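Local coordinates for Boca/mesd chaperone for ywtd beta-propeller-egf protein 1 (Caenorhabditis elegans, PDB 3OFG), which probably acts as an endoplasmic reticulum chaperone that promotes the folding and maturation of LDL-receptor-type YWTD beta-propeller-EGF modules, at residues K34-W39 with A60-K65; Q40-N45 with K74-K79. One frame throughout, in Å; residues are numbered along the deposited sequence. Where two conformers were deposited one is given.

Contact 1 of 2, residues K34-W39 with A60-K65; sequences KWTQIW and AIFMFK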
loop_
_atom_site.group_PDB
_atom_site.type_symbol
_atom_site.label_atom_id
_atom_site.label_comp_id
_atom_site.label_asym_id
_atom_site.label_seq_id
_atom_site.Cartn_x
_atom_site.Cartn_y
_atom_site.Cartn_z
ATOM N N LYS A 34 15.354 8.043 2.965
ATOM C CA LYS A 34 16.731 7.679 2.704
ATOM C C LYS A 34 16.900 6.178 2.792
ATOM O O LYS A 34 17.439 5.516 1.887
ATOM C CB LYS A 34 17.666 8.352 3.705
ATOM C CG LYS A 34 19.096 7.862 3.629
ATOM C CD LYS A 34 20.020 8.584 4.597
ATOM C CE LYS A 34 21.380 7.934 4.661
ATOM N NZ LYS A 34 22.288 8.697 5.572
ATOM N N TRP A 35 16.491 5.610 3.921
ATOM C CA TRP A 35 16.832 4.220 4.188
ATOM C C TRP A 35 15.994 3.234 3.396
ATOM O O TRP A 35 16.512 2.196 2.981
ATOM C CB TRP A 35 16.816 3.929 5.707
ATOM C CG TRP A 35 18.053 4.524 6.294
ATOM C CD1 TRP A 35 18.175 5.719 6.961
ATOM C CD2 TRP A 35 19.371 4.019 6.130
ATOM N NE1 TRP A 35 19.500 5.971 7.230
ATOM C CE2 TRP A 35 20.246 4.939 6.729
ATOM C CE3 TRP A 35 19.896 2.866 5.545
ATOM C CZ2 TRP A 35 21.633 4.733 6.766
ATOM C CZ3 TRP A 35 21.275 2.666 5.591
ATOM C CH2 TRP A 35 22.112 3.589 6.207
ATOM N N THR A 36 14.730 3.542 3.133
ATOM C CA THR A 36 13.944 2.639 2.297
ATOM C C THR A 36 14.515 2.561 0.903
ATOM O O THR A 36 14.510 1.485 0.306
ATOM C CB THR A 36 12.441 2.963 2.263
ATOM O OG1 THR A 36 12.229 4.308 1.832
ATOM C CG2 THR A 36 11.835 2.760 3.641
ATOM N N GLN A 37 15.054 3.643 0.372
ATOM C CA GLN A 37 15.637 3.556 -0.950
ATOM C C GLN A 37 16.930 2.765 -0.933
ATOM O O GLN A 37 17.192 2.011 -1.858
ATOM C CB GLN A 37 15.877 4.920 -1.568
ATOM C CG GLN A 37 16.212 4.734 -3.021
ATOM C CD GLN A 37 16.055 5.955 -3.880
ATOM O OE1 GLN A 37 14.988 6.582 -3.929
ATOM N NE2 GLN A 37 17.095 6.243 -4.650
ATOM N N ILE A 38 17.724 2.902 0.114
ATOM C CA ILE A 38 18.939 2.106 0.255
ATOM C C ILE A 38 18.596 0.623 0.342
ATOM O O ILE A 38 19.211 -0.221 -0.347
ATOM C CB ILE A 38 19.803 2.569 1.451
ATOM C CG1 ILE A 38 20.403 3.941 1.149
ATOM C CG2 ILE A 38 20.897 1.563 1.778
ATOM C CD1 ILE A 38 20.933 4.651 2.385
ATOM N N TRP A 39 17.637 0.265 1.184
ATOM C CA TRP A 39 17.227 -1.144 1.277
ATOM C C TRP A 39 16.709 -1.639 -0.064
ATOM O O TRP A 39 16.995 -2.774 -0.452
ATOM C CB TRP A 39 16.215 -1.373 2.389
ATOM C CG TRP A 39 16.735 -0.973 3.725
ATOM C CD1 TRP A 39 18.020 -1.077 4.169
ATOM C CD2 TRP A 39 15.986 -0.377 4.791
ATOM N NE1 TRP A 39 18.113 -0.581 5.455
ATOM C CE2 TRP A 39 16.881 -0.142 5.841
ATOM C CE3 TRP A 39 14.645 -0.016 4.946
ATOM C CZ2 TRP A 39 16.468 0.438 7.042
ATOM C CZ3 TRP A 39 14.248 0.576 6.133
ATOM C CH2 TRP A 39 15.164 0.806 7.151
ATOM N N ALA A 60 6.671 2.466 5.280
ATOM C CA ALA A 60 6.628 2.322 3.832
ATOM C C ALA A 60 6.044 0.985 3.415
ATOM O O ALA A 60 6.047 0.020 4.166
ATOM C CB ALA A 60 8.021 2.499 3.254
ATOM N N ILE A 61 5.569 0.937 2.183
ATOM C CA ILE A 61 5.150 -0.298 1.548
ATOM C C ILE A 61 6.202 -0.671 0.517
ATOM O O ILE A 61 6.645 0.178 -0.266
ATOM C CB ILE A 61 3.791 -0.127 0.816
ATOM C CG1 ILE A 61 2.711 0.181 1.824
ATOM C CG2 ILE A 61 3.449 -1.380 -0.037
ATOM C CD1 ILE A 61 1.373 0.527 1.149
ATOM N N PHE A 62 6.604 -1.931 0.509
ATOM C CA PHE A 62 7.394 -2.533 -0.566
ATOM C C PHE A 62 6.459 -3.481 -1.323
ATOM O O PHE A 62 5.962 -4.457 -0.734
ATOM C CB PHE A 62 8.566 -3.350 -0.011
ATOM C CG PHE A 62 9.725 -2.536 0.498
ATOM C CD1 PHE A 62 9.649 -1.161 0.692
ATOM C CD2 PHE A 62 10.909 -3.171 0.782
ATOM C CE1 PHE A 62 10.749 -0.460 1.175
ATOM C CE2 PHE A 62 12.007 -2.466 1.250
ATOM C CZ PHE A 62 11.928 -1.128 1.439
HETATM N N MSE A 63 6.179 -3.187 -2.587
HETATM C CA MSE A 63 5.378 -4.054 -3.439
HETATM C C MSE A 63 6.299 -4.884 -4.313
HETATM O O MSE A 63 7.201 -4.346 -4.937
HETATM C CB MSE A 63 4.468 -3.226 -4.352
HETATM C CG MSE A 63 3.322 -2.510 -3.637
HETATM SE SE MSE A 63 1.779 -2.077 -4.786
HETATM C CE MSE A 63 1.812 -3.602 -6.015
ATOM N N PHE A 64 6.093 -6.193 -4.337
ATOM C CA PHE A 64 6.991 -7.083 -5.054
ATOM C C PHE A 64 6.561 -7.340 -6.468
ATOM O O PHE A 64 5.375 -7.492 -6.761
ATOM C CB PHE A 64 7.114 -8.382 -4.269
ATOM C CG PHE A 64 7.705 -8.171 -2.932
ATOM C CD1 PHE A 64 9.063 -7.925 -2.802
ATOM C CD2 PHE A 64 6.895 -8.124 -1.813
ATOM C CE1 PHE A 64 9.613 -7.646 -1.564
ATOM C CE2 PHE A 64 7.435 -7.867 -0.582
ATOM C CZ PHE A 64 8.799 -7.620 -0.455
ATOM N N LYS A 65 7.535 -7.419 -7.350
ATOM C CA LYS A 65 7.279 -7.907 -8.692
ATOM C C LYS A 65 6.952 -9.400 -8.631
ATOM O O LYS A 65 6.050 -9.876 -9.312
ATOM C CB LYS A 65 8.485 -7.626 -9.565
ATOM C CG LYS A 65 8.349 -8.186 -10.976
ATOM C CD LYS A 65 9.598 -7.912 -11.803
#
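The Phe62 ring meets helix 29-45 with its rim: Thr36 CB lies in the ring plane, 4.0 Å from Phe62 CE1, and Trp39 CB, also near that plane, sits 4.4 Å from Phe62 CZ. Of Trp39 it is CB that meets the ring; the side chain goes on to Leu77, Gln80 and Phe82, and one indole face rests, off-centre, against the backbone of its own helix, with Trp35 O 3.1 Å above the Trp39 ring plane. The pairing is the helix-on-sheet layer of a ferredoxin-like alpha/beta fold, in which the first helix lies over the antiparallel sheet. Here the axis of segment 34-39 comes within 10.4 Å of that of strand 60-64, the two running nearly parallel in the N-to-C sense, 17° apart. No hydrogen bond joins the two segments, and all four touching residues are buried. Thr36 O comes obliquely to 3.8 Å from Phe62 CZ. Leu50, Val52 and Leu77 add further apolar surface around Phe62. In Thr36 a chi1 of 56° separates the branches by chemistry: OG1 is hydrogen-bonded back to Thr32 O, while the methyl group turns to the strand, placing Thr36 CG2 3.8 Å from Ala60 CB.

Contact 2 of 2, residues Q40-N45 with K74-K79; sequences QSQLYN and KKFLLK
Gln42 is the first residue of 40-45 to reach the other helix, and it does so with the flat of its side-chain amide; Gln40, two residues earlier, turns away, its NE2 hydrogen-bonded to Leu50 O. Phe76 CZ points into the Gln42 amide almost midway between its ends, 3.6 Å from Gln42 OE1 and 3.8 Å from Gln42 NE2. Gln42 CD lies in the plane of the ring and the two planes stand 83° apart, so this is an edge-on approach of ring to amide without a hydrogen bond. Nearer the helix, Gln42 CB is 3.6 Å from the same Phe76 CZ, and the extended chain beyond CG sets the amide across the end of the ring. The next residue, Leu43, does not leave its helix straight at the partner, yet its branched end comes close: Leu43 CG lies 3.8 Å from Phe76 CD2, and Leu43 CD2 3.9 Å from the same ring atom. This is where the two helices of the ferredoxin-like fold, 29-45 and 70-78, meet side by side on one face of the sheet. Phe76 spans the gap because its CG lies anti to the backbone N (chi1 170°), directing the ring at helix 29-45. Replacing Phe76 with an alanine would probably open a gap beside Leu43 and leave the Gln42 amide without the ring edge it lies against, freer to turn. Further along, Tyr44 packs on Asp94 of the second subunit, while in the partner helix Phe76 O takes hydrogen bonds from both Lys79 N and Gln80 NE2.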
loop_
_atom_site.group_PDB
_atom_site.type_symbol
_atom_site.label_atom_id
_atom_site.label_comp_id
_atom_site.label_asym_id
_atom_site.label_seq_id
_atom_site.Cartn_x
_atom_site.Cartn_y
_atom_site.Cartn_z
ATOM N N GLN A 40 15.954 -0.817 -0.777
ATOM C CA GLN A 40 15.480 -1.193 -2.103
ATOM C C GLN A 40 16.669 -1.495 -3.010
ATOM O O GLN A 40 16.655 -2.480 -3.776
ATOM C CB GLN A 40 14.627 -0.078 -2.690
ATOM C CG GLN A 40 14.182 -0.328 -4.125
ATOM C CD GLN A 40 13.512 0.879 -4.720
ATOM O OE1 GLN A 40 13.936 2.019 -4.484
ATOM N NE2 GLN A 40 12.482 0.648 -5.518
ATOM N N SER A 41 17.700 -0.666 -2.959
ATOM C CA SER A 41 18.893 -0.913 -3.786
ATOM C C SER A 41 19.595 -2.209 -3.406
ATOM O O SER A 41 19.970 -3.019 -4.279
ATOM C CB SER A 41 19.890 0.235 -3.653
ATOM O OG SER A 41 19.372 1.424 -4.235
ATOM N N GLN A 42 19.773 -2.453 -2.117
ATOM C CA GLN A 42 20.400 -3.669 -1.650
ATOM C C GLN A 42 19.588 -4.901 -2.054
ATOM O O GLN A 42 20.152 -5.914 -2.525
ATOM C CB GLN A 42 20.600 -3.627 -0.137
ATOM C CG GLN A 42 21.587 -2.582 0.303
ATOM C CD GLN A 42 21.702 -2.585 1.804
ATOM O OE1 GLN A 42 20.876 -2.013 2.496
ATOM N NE2 GLN A 42 22.649 -3.353 2.321
ATOM N N LEU A 43 18.269 -4.830 -1.962
ATOM C CA LEU A 43 17.411 -5.924 -2.378
ATOM C C LEU A 43 17.479 -6.119 -3.887
ATOM O O LEU A 43 17.496 -7.262 -4.350
ATOM C CB LEU A 43 15.980 -5.711 -1.875
ATOM C CG LEU A 43 15.851 -6.084 -0.392
ATOM C CD1 LEU A 43 14.621 -5.445 0.210
ATOM C CD2 LEU A 43 15.784 -7.586 -0.203
ATOM N N TYR A 44 17.536 -5.033 -4.659
ATOM C CA TYR A 44 17.678 -5.124 -6.100
ATOM C C TYR A 44 18.957 -5.921 -6.402
ATOM O O TYR A 44 18.971 -6.803 -7.287
ATOM C CB TYR A 44 17.764 -3.727 -6.743
ATOM C CG TYR A 44 17.944 -3.839 -8.236
ATOM C CD1 TYR A 44 19.215 -4.051 -8.784
ATOM C CD2 TYR A 44 16.852 -3.823 -9.091
ATOM C CE1 TYR A 44 19.381 -4.208 -10.154
ATOM C CE2 TYR A 44 17.024 -3.984 -10.464
ATOM C CZ TYR A 44 18.283 -4.180 -10.952
ATOM O OH TYR A 44 18.420 -4.343 -12.338
ATOM N N ASN A 45 20.037 -5.642 -5.690
ATOM C CA ASN A 45 21.301 -6.318 -5.949
ATOM C C ASN A 45 21.290 -7.790 -5.519
ATOM O O ASN A 45 22.133 -8.569 -5.969
ATOM C CB ASN A 45 22.446 -5.535 -5.317
ATOM C CG ASN A 45 22.586 -4.169 -5.917
ATOM O OD1 ASN A 45 22.265 -3.962 -7.079
ATOM N ND2 ASN A 45 23.029 -3.212 -5.146
ATOM N N LYS A 74 11.634 -9.842 3.780
ATOM C CA LYS A 74 11.379 -9.636 5.201
ATOM C C LYS A 74 12.595 -10.047 6.026
ATOM O O LYS A 74 12.979 -9.360 6.949
ATOM C CB LYS A 74 10.115 -10.404 5.631
ATOM C CG LYS A 74 9.860 -10.373 7.113
ATOM C CD LYS A 74 8.488 -10.938 7.473
ATOM C CE LYS A 74 8.316 -10.950 8.971
ATOM N NZ LYS A 74 7.006 -11.532 9.373
ATOM N N LYS A 75 13.190 -11.187 5.691
ATOM C CA LYS A 75 14.362 -11.675 6.404
ATOM C C LYS A 75 15.495 -10.659 6.324
ATOM O O LYS A 75 16.125 -10.336 7.326
ATOM C CB LYS A 75 14.794 -13.034 5.829
ATOM C CG LYS A 75 16.127 -13.540 6.328
ATOM C CD LYS A 75 16.449 -14.895 5.694
ATOM N N PHE A 76 15.758 -10.137 5.128
ATOM C CA PHE A 76 16.793 -9.121 4.948
ATOM C C PHE A 76 16.495 -7.872 5.797
ATOM O O PHE A 76 17.355 -7.335 6.491
ATOM C CB PHE A 76 16.886 -8.714 3.476
ATOM C CG PHE A 76 17.749 -7.502 3.242
ATOM C CD1 PHE A 76 19.117 -7.645 3.095
ATOM C CD2 PHE A 76 17.206 -6.220 3.204
ATOM C CE1 PHE A 76 19.931 -6.529 2.882
ATOM C CE2 PHE A 76 18.023 -5.095 3.013
ATOM C CZ PHE A 76 19.382 -5.260 2.863
ATOM N N LEU A 77 15.258 -7.380 5.707
ATOM C CA LEU A 77 14.908 -6.136 6.397
ATOM C C LEU A 77 15.043 -6.259 7.902
ATOM O O LEU A 77 15.487 -5.337 8.578
ATOM C CB LEU A 77 13.503 -5.697 6.021
ATOM C CG LEU A 77 13.392 -5.144 4.608
ATOM C CD1 LEU A 77 11.923 -5.015 4.232
ATOM C CD2 LEU A 77 14.087 -3.794 4.482
ATOM N N LEU A 78 14.684 -7.421 8.449
ATOM C CA LEU A 78 14.741 -7.588 9.888
ATOM C C LEU A 78 16.184 -7.664 10.398
ATOM O O LEU A 78 16.400 -7.598 11.608
ATOM C CB LEU A 78 13.891 -8.776 10.333
ATOM C CG LEU A 78 12.386 -8.517 10.229
ATOM C CD1 LEU A 78 11.644 -9.803 10.505
ATOM C CD2 LEU A 78 11.945 -7.429 11.181
ATOM N N LYS A 79 17.161 -7.770 9.503
ATOM C CA LYS A 79 18.579 -7.668 9.879
ATOM C C LYS A 79 19.095 -6.222 9.914
ATOM O O LYS A 79 20.225 -5.967 10.307
ATOM C CB LYS A 79 19.455 -8.448 8.891
ATOM C CG LYS A 79 19.328 -9.952 8.988
ATOM C CD LYS A 79 20.114 -10.637 7.880
ATOM C CE LYS A 79 20.092 -12.152 8.066
ATOM N NZ LYS A 79 20.711 -12.877 6.931
#

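How the contacts relate
Both contacts draw on helix 29-45, its middle in contact 1 and its C-terminal part in contact 2. The first lays the helix on strand 59-64 in the buried core; the second sets it beside helix 70-78, where only Leu43 of the touching residues is buried. Neither has a hydrogen bond across it, but the chemistry shifts outward from threonine carbons and a tryptophan CB at a phenylalanine edge, with an alanine methyl beside them, to a mixture of leucine and amide around a phenylalanine. Their centres are 8 Å apart and they join directly: Leu77 of 74-79 packs against both Trp39 and Phe62, Leu43 also touches Phe62, and Trp39 CD1 lies 4.2 Å from Phe76 CE2, so the two contacts merge into one largely apolar interface between the helices and the sheet.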